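Local atomic coordinates of uncharacterized protein (Borrelia turicatae, PDB entry 5VJ4), a protein that is of unknown function but is a putative surface lipoprotein of a relapsing fever spirochete, has an all-helical fold and probably binds lipid. Residues 219-224 against 239-245; 245-251 against 281-286. All blocks are in the same frame, centred on the assembly; numbering follows the deposited sequence.

Overall arrangement
Both contacts use helix 243-256 of this all-helical chain: its N-terminal end meets residues 219-224 in contact 1, and residues 245-251 of it cross helix 263-301 in contact 2. The centres lie about 12 Å apart, and Asp245 belongs to both, its carboxylate salt-bridged to both Arg220 and Arg286. The network extends to Asp283 in the 281-286 segment, whose OD1 lies 2.8 Å from Arg220 NH2 in a further salt bridge. A sulfate ion, probably from the crystallisation liquor, also touches both contacts, held by Ala243 N and by the guanidinium of Arg246. No active site is established here.

Contact 1 (219-224 against 239-245); sequences PRFRKF and GWLDADD. With SO4 (sulfate ion), chain E.
Residues 219-222 are helical, within helix 218-222, whereas 239-242 form a turn-like then extended lead-in, with Leu241 and Asp242 in extended conformation, to helix 243-256, which starts at Ala243. The backbones come closest at Pro219 and Asp242, with CA atoms 6.0 Å apart, and about 400 Å² is buried in total.

Arg220, in an m, t, t conformation, reaches Asp245 (chi1 m) through two hydrogen bonds of a bidentate salt bridge: NE to OD2 and NH2 to OD1 of Asp245, each 3.0 Å. Both side chains have a second charged partner: Arg220 also pairs with Asp283, and Asp245 with Arg286. Lys223 (chi1 t, chi2 p) extends across the 239-242 backbone, so that its NZ donates to Gly239 O at 3.0 Å while its CE lies 3.1 Å from Leu241 O.

Pro219 CB makes a van der Waals contact with Asp242 OD2 at 3.4 Å. The apolar contact is that of Phe224 CE1 with the edge of the Trp240 indole at CZ3, 4.2 Å away. Trp240 NE1 is itself bonded to Met234 O, and the indole packs on helix 176-201.

The helix start is defined by Asp242 (chi1 p, psi near 180°). Asp244 N donates to Asp242 OD2 at 3.0 Å. Asp245 N donates to Asp242 OD1 at 2.9 Å. Ala243 N donates to sulfate O4 at 3.2 Å. Backbone amides of a first helical turn, bound by an aspartate side chain and by an anion, are characteristic of a helix N-terminus with an Asp N-cap, here joined to helix 218-222 by a buried salt bridge.

Contact 2 (245-251 against 281-286); sequences DRATINE and MIDIYR. With SO4 (sulfate ion), chain E.
Two helices of the all-helical fold cross here: the axes of 245-251 and 281-286 approach to 10.2 Å at a signed angle of +74°, and Thr248 and Ile282 are nearest, with CA atoms 6.6 Å apart. Asp245 (chi1 m) opens the contact with a salt bridge from its OD1 to Arg286 NH2, 2.9 Å; the same carboxylate also takes Arg220 through both oxygens. Arg246 turns away and holds sulfate O2 through NH1 at 2.9 Å and NH2 at 2.7 Å. Thr248 (chi1 m) points into the crossing: its CG2 touches Ile282 CG2 at 3.6 Å and Tyr285 CD2 at 3.5 Å, while its OG1 accepts from both NE and NH2 of the extended Arg286, each 3.0 Å. Ile249 (m, m) adds an apolar patch, CD1 to CE of selenomethionine Met281 at 3.5 Å and CG1 to Ile282 CD1 at 3.6 Å. At the partly exposed margin, Glu251 (t, t) accepts a very short hydrogen bond, 2.4 Å, at OE1 from Tyr285 OH.

Contact 1 (219-224 against 239-245)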
ATOM      1  N   PRO A 219      -9.543 -16.341 -11.982  1.00 50.73           N
ATOM      2  CA  PRO A 219      -9.662 -17.089 -10.749  1.00 47.97           C
ATOM      3  C   PRO A 219     -10.122 -16.242  -9.568  1.00 64.05           C
ATOM      4  O   PRO A 219     -10.928 -16.716  -8.747  1.00 65.67           O
ATOM      5  CB  PRO A 219      -8.230 -17.510 -10.478  1.00 46.92           C
ATOM      6  CG  PRO A 219      -7.635 -17.671 -11.811  1.00 47.67           C
ATOM      7  CD  PRO A 219      -8.200 -16.527 -12.562  1.00 47.64           C
ATOM      8  N   ARG A 220      -9.609 -15.007  -9.493  1.00 48.67           N
ATOM      9  CA  ARG A 220      -9.819 -14.177  -8.334  1.00 54.88           C
ATOM     10  C   ARG A 220     -11.280 -13.759  -8.219  1.00 51.86           C
ATOM     11  O   ARG A 220     -11.809 -13.667  -7.104  1.00 77.87           O
ATOM     12  CB  ARG A 220      -8.839 -13.001  -8.299  1.00 59.23           C
ATOM     13  CG  ARG A 220      -7.379 -13.441  -8.385  1.00 58.78           C
ATOM     14  CD  ARG A 220      -6.408 -12.263  -8.509  1.00 49.57           C
ATOM     15  NE  ARG A 220      -5.026 -12.680  -8.350  1.00 40.92           N
ATOM     16  CZ  ARG A 220      -3.990 -12.164  -9.008  1.00 68.52           C
ATOM     17  NH1 ARG A 220      -4.166 -11.205  -9.893  1.00 57.26           N
ATOM     18  NH2 ARG A 220      -2.757 -12.632  -8.805  1.00 72.12           N
ATOM     19  N   PHE A 221     -11.933 -13.569  -9.366  1.00 60.42           N
ATOM     20  CA  PHE A 221     -13.366 -13.264  -9.397  1.00 56.19           C
ATOM     21  C   PHE A 221     -14.165 -14.535  -9.162  1.00 60.55           C
ATOM     22  O   PHE A 221     -15.049 -14.557  -8.303  1.00 71.28           O
ATOM     23  CB  PHE A 221     -13.766 -12.645 -10.721  1.00 45.32           C
ATOM     24  CG  PHE A 221     -13.459 -11.183 -10.830  1.00 48.80           C
ATOM     25  CD1 PHE A 221     -14.108 -10.263 -10.043  1.00 56.44           C
ATOM     26  CD2 PHE A 221     -12.550 -10.721 -11.775  1.00 58.81           C
ATOM     27  CE1 PHE A 221     -13.836  -8.900 -10.160  1.00 58.46           C
ATOM     28  CE2 PHE A 221     -12.268  -9.365 -11.900  1.00 60.24           C
ATOM     29  CZ  PHE A 221     -12.911  -8.453 -11.087  1.00 47.14           C
ATOM     30  N   ARG A 222     -13.835 -15.596  -9.906  1.00 46.54           N
ATOM     31  CA  ARG A 222     -14.495 -16.890  -9.742  1.00 58.59           C
ATOM     32  C   ARG A 222     -14.603 -17.335  -8.292  1.00 63.02           C
ATOM     33  O   ARG A 222     -15.630 -17.893  -7.886  1.00 91.22           O
ATOM     34  CB  ARG A 222     -13.785 -17.967 -10.529  1.00 60.14           C
ATOM     35  CG  ARG A 222     -14.519 -18.354 -11.782  1.00 69.13           C
ATOM     36  CD  ARG A 222     -13.925 -19.644 -12.278  1.00 77.29           C
ATOM     37  NE  ARG A 222     -12.660 -19.428 -12.975  1.00 74.76           N
ATOM     38  CZ  ARG A 222     -12.548 -19.009 -14.234  1.00 83.80           C
ATOM     39  NH1 ARG A 222     -13.643 -18.724 -14.977  1.00 60.43           N
ATOM     40  NH2 ARG A 222     -11.322 -18.886 -14.747  1.00 75.36           N
ATOM     41  N   LYS A 223     -13.562 -17.025  -7.521  1.00 53.71           N
ATOM     42  CA  LYS A 223     -13.428 -17.435  -6.137  1.00 57.01           C
ATOM     43  C   LYS A 223     -14.610 -16.981  -5.260  1.00 69.82           C
ATOM     44  O   LYS A 223     -14.874 -17.570  -4.214  1.00 75.86           O
ATOM     45  CB  LYS A 223     -12.070 -16.952  -5.588  1.00 49.01           C
ATOM     46  CG  LYS A 223     -11.587 -17.580  -4.283  1.00 56.49           C
ATOM     47  CD  LYS A 223     -11.314 -19.072  -4.440  1.00100.09           C
ATOM     48  CE  LYS A 223     -10.363 -19.611  -3.384  1.00 75.72           C
ATOM     49  NZ  LYS A 223     -10.701 -19.274  -1.988  1.00 62.66           N
ATOM     50  N   PHE A 224     -15.353 -15.977  -5.705  1.00 57.70           N
ATOM     51  CA  PHE A 224     -16.472 -15.476  -4.907  1.00 66.97           C
ATOM     52  C   PHE A 224     -17.496 -16.558  -4.621  1.00 61.05           C
ATOM     53  O   PHE A 224     -17.940 -16.715  -3.476  1.00 61.70           O
ATOM     54  CB  PHE A 224     -17.130 -14.279  -5.593  1.00 51.09           C
ATOM     55  CG  PHE A 224     -16.306 -13.035  -5.557  1.00 57.79           C
ATOM     56  CD1 PHE A 224     -14.923 -13.087  -5.341  1.00 67.72           C
ATOM     57  CD2 PHE A 224     -16.898 -11.807  -5.772  1.00 57.13           C
ATOM     58  CE1 PHE A 224     -14.155 -11.937  -5.323  1.00 55.00           C
ATOM     59  CE2 PHE A 224     -16.132 -10.652  -5.765  1.00 59.01           C
ATOM     60  CZ  PHE A 224     -14.762 -10.724  -5.551  1.00 54.17           C
ATOM     61  N   GLY A 239      -7.796 -16.468   2.063  1.00 48.75           N
ATOM     62  CA  GLY A 239      -9.176 -16.838   1.771  1.00 39.67           C
ATOM     63  C   GLY A 239      -9.592 -16.355   0.412  1.00 54.37           C
ATOM     64  O   GLY A 239     -10.502 -16.909  -0.186  1.00 66.67           O
ATOM     65  N   TRP A 240      -8.914 -15.318  -0.069  1.00 67.38           N
ATOM     66  CA  TRP A 240      -9.224 -14.696  -1.354  1.00 61.18           C
ATOM     67  C   TRP A 240      -8.416 -15.213  -2.523  1.00 53.47           C
ATOM     68  O   TRP A 240      -8.809 -15.025  -3.678  1.00 71.82           O
ATOM     69  CB  TRP A 240      -8.965 -13.226  -1.237  1.00 49.84           C
ATOM     70  CG  TRP A 240      -9.764 -12.562  -0.218  1.00 55.45           C
ATOM     71  CD1 TRP A 240      -9.441 -12.404   1.092  1.00 62.14           C
ATOM     72  CD2 TRP A 240     -11.013 -11.890  -0.417  1.00 56.96           C
ATOM     73  NE1 TRP A 240     -10.420 -11.668   1.739  1.00 56.52           N
ATOM     74  CE2 TRP A 240     -11.395 -11.343   0.830  1.00 53.25           C
ATOM     75  CE3 TRP A 240     -11.844 -11.686  -1.532  1.00 48.58           C
ATOM     76  CZ2 TRP A 240     -12.579 -10.620   0.994  1.00 68.04           C
ATOM     77  CZ3 TRP A 240     -13.023 -10.958  -1.370  1.00 50.17           C
ATOM     78  CH2 TRP A 240     -13.381 -10.435  -0.114  1.00 57.52           C
ATOM     79  N   LEU A 241      -7.274 -15.826  -2.218  1.00 65.33           N
ATOM     80  CA  LEU A 241      -6.382 -16.443  -3.209  1.00 57.13           C
ATOM     81  C   LEU A 241      -6.958 -17.726  -3.753  1.00 59.98           C
ATOM     82  O   LEU A 241      -7.498 -18.531  -2.995  1.00 61.94           O
ATOM     83  CB  LEU A 241      -5.018 -16.753  -2.583  1.00 50.25           C
ATOM     84  CG  LEU A 241      -4.362 -15.573  -1.829  1.00 51.00           C
ATOM     85  CD1 LEU A 241      -2.976 -15.883  -1.316  1.00 55.53           C
ATOM     86  CD2 LEU A 241      -4.274 -14.344  -2.695  1.00 42.52           C
ATOM     87  N   ASP A 242      -6.850 -17.910  -5.069  1.00 58.20           N
ATOM     88  CA  ASP A 242      -7.142 -19.206  -5.690  1.00 57.62           C
ATOM     89  C   ASP A 242      -5.904 -20.122  -5.614  1.00 63.69           C
ATOM     90  O   ASP A 242      -4.847 -19.727  -5.106  1.00 55.62           O
ATOM     91  CB  ASP A 242      -7.549 -19.010  -7.146  1.00 64.31           C
ATOM     92  CG  ASP A 242      -6.359 -18.938  -8.071  1.00 81.28           C
ATOM     93  OD1 ASP A 242      -5.509 -18.049  -7.828  1.00 82.01           O
ATOM     94  OD2 ASP A 242      -6.265 -19.791  -9.005  1.00 67.86           O
ATOM     95  N   ALA A 243      -6.015 -21.321  -6.173  1.00 63.79           N
ATOM     96  CA  ALA A 243      -4.913 -22.265  -6.137  1.00 60.04           C
ATOM     97  C   ALA A 243      -3.624 -21.698  -6.728  1.00 67.92           C
ATOM     98  O   ALA A 243      -2.545 -21.818  -6.125  1.00 69.11           O
ATOM     99  CB  ALA A 243      -5.314 -23.555  -6.812  1.00 47.42           C
ATOM    100  N   ASP A 244      -3.744 -21.055  -7.886  1.00 60.84           N
ATOM    101  CA  ASP A 244      -2.592 -20.455  -8.552  1.00 60.88           C
ATOM    102  C   ASP A 244      -1.928 -19.431  -7.672  1.00 54.91           C
ATOM    103  O   ASP A 244      -0.693 -19.443  -7.509  1.00 55.01           O
ATOM    104  CB  ASP A 244      -2.996 -19.806  -9.878  1.00 82.72           C
ATOM    105  CG  ASP A 244      -3.316 -20.821 -10.965  1.00 84.38           C
ATOM    106  OD1 ASP A 244      -2.833 -21.983 -10.899  1.00 88.09           O
ATOM    107  OD2 ASP A 244      -4.065 -20.434 -11.887  1.00 78.54           O
ATOM    108  N   ASP A 245      -2.744 -18.550  -7.097  1.00 52.68           N
ATOM    109  CA  ASP A 245      -2.226 -17.555  -6.172  1.00 51.30           C
ATOM    110  C   ASP A 245      -1.531 -18.215  -4.995  1.00 47.75           C
ATOM    111  O   ASP A 245      -0.391 -17.858  -4.684  1.00 61.71           O
ATOM    112  CB  ASP A 245      -3.314 -16.601  -5.733  1.00 61.89           C
ATOM    113  CG  ASP A 245      -3.786 -15.695  -6.863  1.00 72.28           C
ATOM    114  OD1 ASP A 245      -3.007 -15.446  -7.803  1.00 78.06           O
ATOM    115  OD2 ASP A 245      -4.950 -15.235  -6.826  1.00 70.00           O
TER
HETATM  116  S   SO4 E 503      -9.659 -22.647  -5.548  0.85 84.19           S
HETATM  117  O1  SO4 E 503      -9.366 -24.075  -5.824  0.85 76.63           O
HETATM  118  O2  SO4 E 503      -8.929 -22.242  -4.333  0.85 70.65           O
HETATM  119  O3  SO4 E 503     -11.113 -22.384  -5.358  0.85 80.52           O
HETATM  120  O4  SO4 E 503      -9.137 -21.831  -6.659  0.85 96.27           O

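Contact 2 (245-251 against 281-286)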
ATOM      1  N   ASP A 245      -2.744 -18.550  -7.097  1.00 52.68           N
ATOM      2  CA  ASP A 245      -2.226 -17.555  -6.172  1.00 51.30           C
ATOM      3  C   ASP A 245      -1.531 -18.215  -4.995  1.00 47.75           C
ATOM      4  O   ASP A 245      -0.391 -17.858  -4.684  1.00 61.71           O
ATOM      5  CB  ASP A 245      -3.314 -16.601  -5.733  1.00 61.89           C
ATOM      6  CG  ASP A 245      -3.786 -15.695  -6.863  1.00 72.28           C
ATOM      7  OD1 ASP A 245      -3.007 -15.446  -7.803  1.00 78.06           O
ATOM      8  OD2 ASP A 245      -4.950 -15.235  -6.826  1.00 70.00           O
ATOM      9  N   ARG A 246      -2.189 -19.198  -4.380  1.00 48.10           N
ATOM     10  CA  ARG A 246      -1.594 -19.981  -3.288  1.00 47.24           C
ATOM     11  C   ARG A 246      -0.217 -20.497  -3.667  1.00 61.99           C
ATOM     12  O   ARG A 246       0.776 -20.192  -2.956  1.00 47.01           O
ATOM     13  CB  ARG A 246      -2.496 -21.122  -2.830  1.00 40.24           C
ATOM     14  CG  ARG A 246      -3.689 -20.607  -2.049  1.00 59.67           C
ATOM     15  CD  ARG A 246      -4.478 -21.667  -1.313  1.00 56.21           C
ATOM     16  NE  ARG A 246      -4.986 -22.698  -2.209  1.00 58.36           N
ATOM     17  CZ  ARG A 246      -6.132 -22.619  -2.867  1.00 56.31           C
ATOM     18  NH1 ARG A 246      -6.515 -23.622  -3.654  1.00 49.06           N
ATOM     19  NH2 ARG A 246      -6.887 -21.533  -2.747  1.00 63.64           N
ATOM     20  N   ALA A 247      -0.154 -21.207  -4.807  1.00 43.48           N
ATOM     21  CA  ALA A 247       1.138 -21.658  -5.361  1.00 44.92           C
ATOM     22  C   ALA A 247       2.178 -20.560  -5.335  1.00 47.04           C
ATOM     23  O   ALA A 247       3.243 -20.720  -4.716  1.00 65.29           O
ATOM     24  CB  ALA A 247       0.985 -22.210  -6.767  1.00 31.98           C
ATOM     25  N   THR A 248       1.845 -19.412  -5.935  1.00 55.07           N
ATOM     26  CA  THR A 248       2.825 -18.330  -6.034  1.00 54.15           C
ATOM     27  C   THR A 248       3.268 -17.861  -4.664  1.00 51.63           C
ATOM     28  O   THR A 248       4.473 -17.722  -4.403  1.00 54.85           O
ATOM     29  CB  THR A 248       2.322 -17.144  -6.853  1.00 52.92           C
ATOM     30  OG1 THR A 248       1.811 -17.609  -8.095  1.00 53.10           O
ATOM     31  CG2 THR A 248       3.462 -16.219  -7.137  1.00 48.22           C
ATOM     32  N   ILE A 249       2.299 -17.650  -3.774  1.00 50.51           N
ATOM     33  CA  ILE A 249       2.657 -17.203  -2.441  1.00 59.19           C
ATOM     34  C   ILE A 249       3.568 -18.198  -1.745  1.00 51.11           C
ATOM     35  O   ILE A 249       4.525 -17.797  -1.086  1.00 61.78           O
ATOM     36  CB  ILE A 249       1.446 -16.856  -1.584  1.00 57.05           C
ATOM     37  CG1 ILE A 249       0.928 -15.481  -1.944  1.00 52.90           C
ATOM     38  CG2 ILE A 249       1.859 -16.760  -0.132  1.00 69.34           C
ATOM     39  CD1 ILE A 249       1.823 -14.353  -1.463  1.00 43.92           C
ATOM     40  N   ASN A 250       3.310 -19.485  -1.941  1.00 46.91           N
ATOM     41  CA  ASN A 250       4.130 -20.492  -1.263  1.00 63.92           C
ATOM     42  C   ASN A 250       5.557 -20.332  -1.727  1.00 66.50           C
ATOM     43  O   ASN A 250       6.497 -20.186  -0.910  1.00 63.06           O
ATOM     44  CB  ASN A 250       3.583 -21.931  -1.419  1.00 58.46           C
ATOM     45  CG  ASN A 250       2.332 -22.203  -0.535  1.00 68.55           C
ATOM     46  OD1 ASN A 250       2.037 -21.498   0.465  1.00 74.98           O
ATOM     47  ND2 ASN A 250       1.588 -23.227  -0.913  1.00 47.46           N
ATOM     48  N   GLU A 251       5.688 -20.243  -3.045  1.00 59.27           N
ATOM     49  CA  GLU A 251       6.984 -20.068  -3.650  1.00 68.92           C
ATOM     50  C   GLU A 251       7.696 -18.819  -3.120  1.00 64.69           C
ATOM     51  O   GLU A 251       8.875 -18.884  -2.738  1.00 66.23           O
ATOM     52  CB  GLU A 251       6.796 -20.012  -5.127  1.00 57.52           C
ATOM     53  CG  GLU A 251       8.082 -20.055  -5.910  1.00 82.96           C
ATOM     54  CD  GLU A 251       7.803 -19.932  -7.389  1.00 99.25           C
ATOM     55  OE1 GLU A 251       8.627 -19.330  -8.102  1.00 70.07           O
ATOM     56  OE2 GLU A 251       6.750 -20.454  -7.836  1.00 97.79           O
HETATM   57  N   MSE A 281       1.708  -7.901  -5.942  1.00 53.91           N
HETATM   58  CA  MSE A 281       3.057  -8.429  -5.794  1.00 57.61           C
HETATM   59  C   MSE A 281       3.143  -9.772  -6.449  1.00 50.23           C
HETATM   60  O   MSE A 281       4.191 -10.137  -6.922  1.00 56.79           O
HETATM   61  CB  MSE A 281       3.359  -8.565  -4.334  1.00 50.87           C
HETATM   62  CG  MSE A 281       4.681  -9.278  -4.157  1.00 77.79           C
HETATM   63 SE   MSE A 281       4.833  -9.911  -2.280  1.00 85.55          SE
HETATM   64  CE  MSE A 281       3.802 -11.570  -2.240  1.00 53.17           C
ATOM     65  N   ILE A 282       2.036 -10.497  -6.507  1.00 42.01           N
ATOM     66  CA  ILE A 282       2.009 -11.829  -7.122  1.00 46.09           C
ATOM     67  C   ILE A 282       2.141 -11.752  -8.648  1.00 67.34           C
ATOM     68  O   ILE A 282       2.934 -12.509  -9.238  1.00 57.73           O
ATOM     69  CB  ILE A 282       0.722 -12.624  -6.745  1.00 53.03           C
ATOM     70  CG1 ILE A 282       0.656 -12.856  -5.237  1.00 53.83           C
ATOM     71  CG2 ILE A 282       0.644 -13.960  -7.476  1.00 44.09           C
ATOM     72  CD1 ILE A 282      -0.499 -13.723  -4.794  1.00 47.01           C
ATOM     73  N   ASP A 283       1.350 -10.865  -9.275  1.00 66.63           N
ATOM     74  CA  ASP A 283       1.433 -10.626 -10.712  1.00 51.18           C
ATOM     75  C   ASP A 283       2.870 -10.221 -11.055  1.00 57.81           C
ATOM     76  O   ASP A 283       3.489 -10.809 -11.959  1.00 55.13           O
ATOM     77  CB  ASP A 283       0.468  -9.519 -11.168  1.00 65.27           C
ATOM     78  CG  ASP A 283      -1.003  -9.803 -10.837  1.00 85.66           C
ATOM     79  OD1 ASP A 283      -1.408 -10.998 -10.685  1.00 72.36           O
ATOM     80  OD2 ASP A 283      -1.758  -8.789 -10.757  1.00 61.79           O
ATOM     81  N   ILE A 284       3.424  -9.256 -10.312  1.00 39.04           N
ATOM     82  CA  ILE A 284       4.741  -8.763 -10.663  1.00 41.69           C
ATOM     83  C   ILE A 284       5.749  -9.902 -10.609  1.00 49.23           C
ATOM     84  O   ILE A 284       6.504 -10.093 -11.549  1.00 58.14           O
ATOM     85  CB  ILE A 284       5.159  -7.632  -9.740  1.00 39.95           C
ATOM     86  CG1 ILE A 284       4.421  -6.355 -10.131  1.00 48.68           C
ATOM     87  CG2 ILE A 284       6.664  -7.446  -9.790  1.00 38.57           C
ATOM     88  CD1 ILE A 284       4.086  -5.426  -8.970  1.00 51.54           C
ATOM     89  N   TYR A 285       5.718 -10.663  -9.514  1.00 56.32           N
ATOM     90  CA  TYR A 285       6.629 -11.759  -9.320  1.00 58.67           C
ATOM     91  C   TYR A 285       6.550 -12.737 -10.487  1.00 58.32           C
ATOM     92  O   TYR A 285       7.564 -13.230 -10.969  1.00 58.08           O
ATOM     93  CB  TYR A 285       6.306 -12.501  -8.034  1.00 55.64           C
ATOM     94  CG  TYR A 285       7.146 -13.744  -7.858  1.00 54.25           C
ATOM     95  CD1 TYR A 285       8.474 -13.652  -7.446  1.00 48.09           C
ATOM     96  CD2 TYR A 285       6.622 -15.003  -8.145  1.00 53.65           C
ATOM     97  CE1 TYR A 285       9.259 -14.780  -7.306  1.00 46.51           C
ATOM     98  CE2 TYR A 285       7.392 -16.135  -8.030  1.00 49.16           C
ATOM     99  CZ  TYR A 285       8.706 -16.014  -7.602  1.00 56.14           C
ATOM    100  OH  TYR A 285       9.465 -17.138  -7.454  1.00 49.70           O
ATOM    101  N   ARG A 286       5.338 -13.023 -10.920  1.00 44.97           N
ATOM    102  CA  ARG A 286       5.135 -13.980 -11.986  1.00 47.80           C
ATOM    103  C   ARG A 286       5.757 -13.532 -13.283  1.00 57.21           C
ATOM    104  O   ARG A 286       6.282 -14.362 -14.019  1.00 63.84           O
ATOM    105  CB  ARG A 286       3.666 -14.231 -12.221  1.00 37.18           C
ATOM    106  CG  ARG A 286       3.005 -15.000 -11.127  1.00 34.12           C
ATOM    107  CD  ARG A 286       1.571 -15.230 -11.499  1.00 51.91           C
ATOM    108  NE  ARG A 286       0.912 -16.001 -10.473  1.00 39.63           N
ATOM    109  CZ  ARG A 286      -0.384 -15.948 -10.193  1.00 57.61           C
ATOM    110  NH1 ARG A 286      -1.191 -15.107 -10.836  1.00 65.09           N
ATOM    111  NH2 ARG A 286      -0.865 -16.705  -9.217  1.00 48.13           N
TER
HETATM  112  S   SO4 E 503      -9.659 -22.647  -5.548  0.85 84.19           S
HETATM  113  O1  SO4 E 503      -9.366 -24.075  -5.824  0.85 76.63           O
HETATM  114  O2  SO4 E 503      -8.929 -22.242  -4.333  0.85 70.65           O
HETATM  115  O3  SO4 E 503     -11.113 -22.384  -5.358  0.85 80.52           O
HETATM  116  O4  SO4 E 503      -9.137 -21.831  -6.659  0.85 96.27           O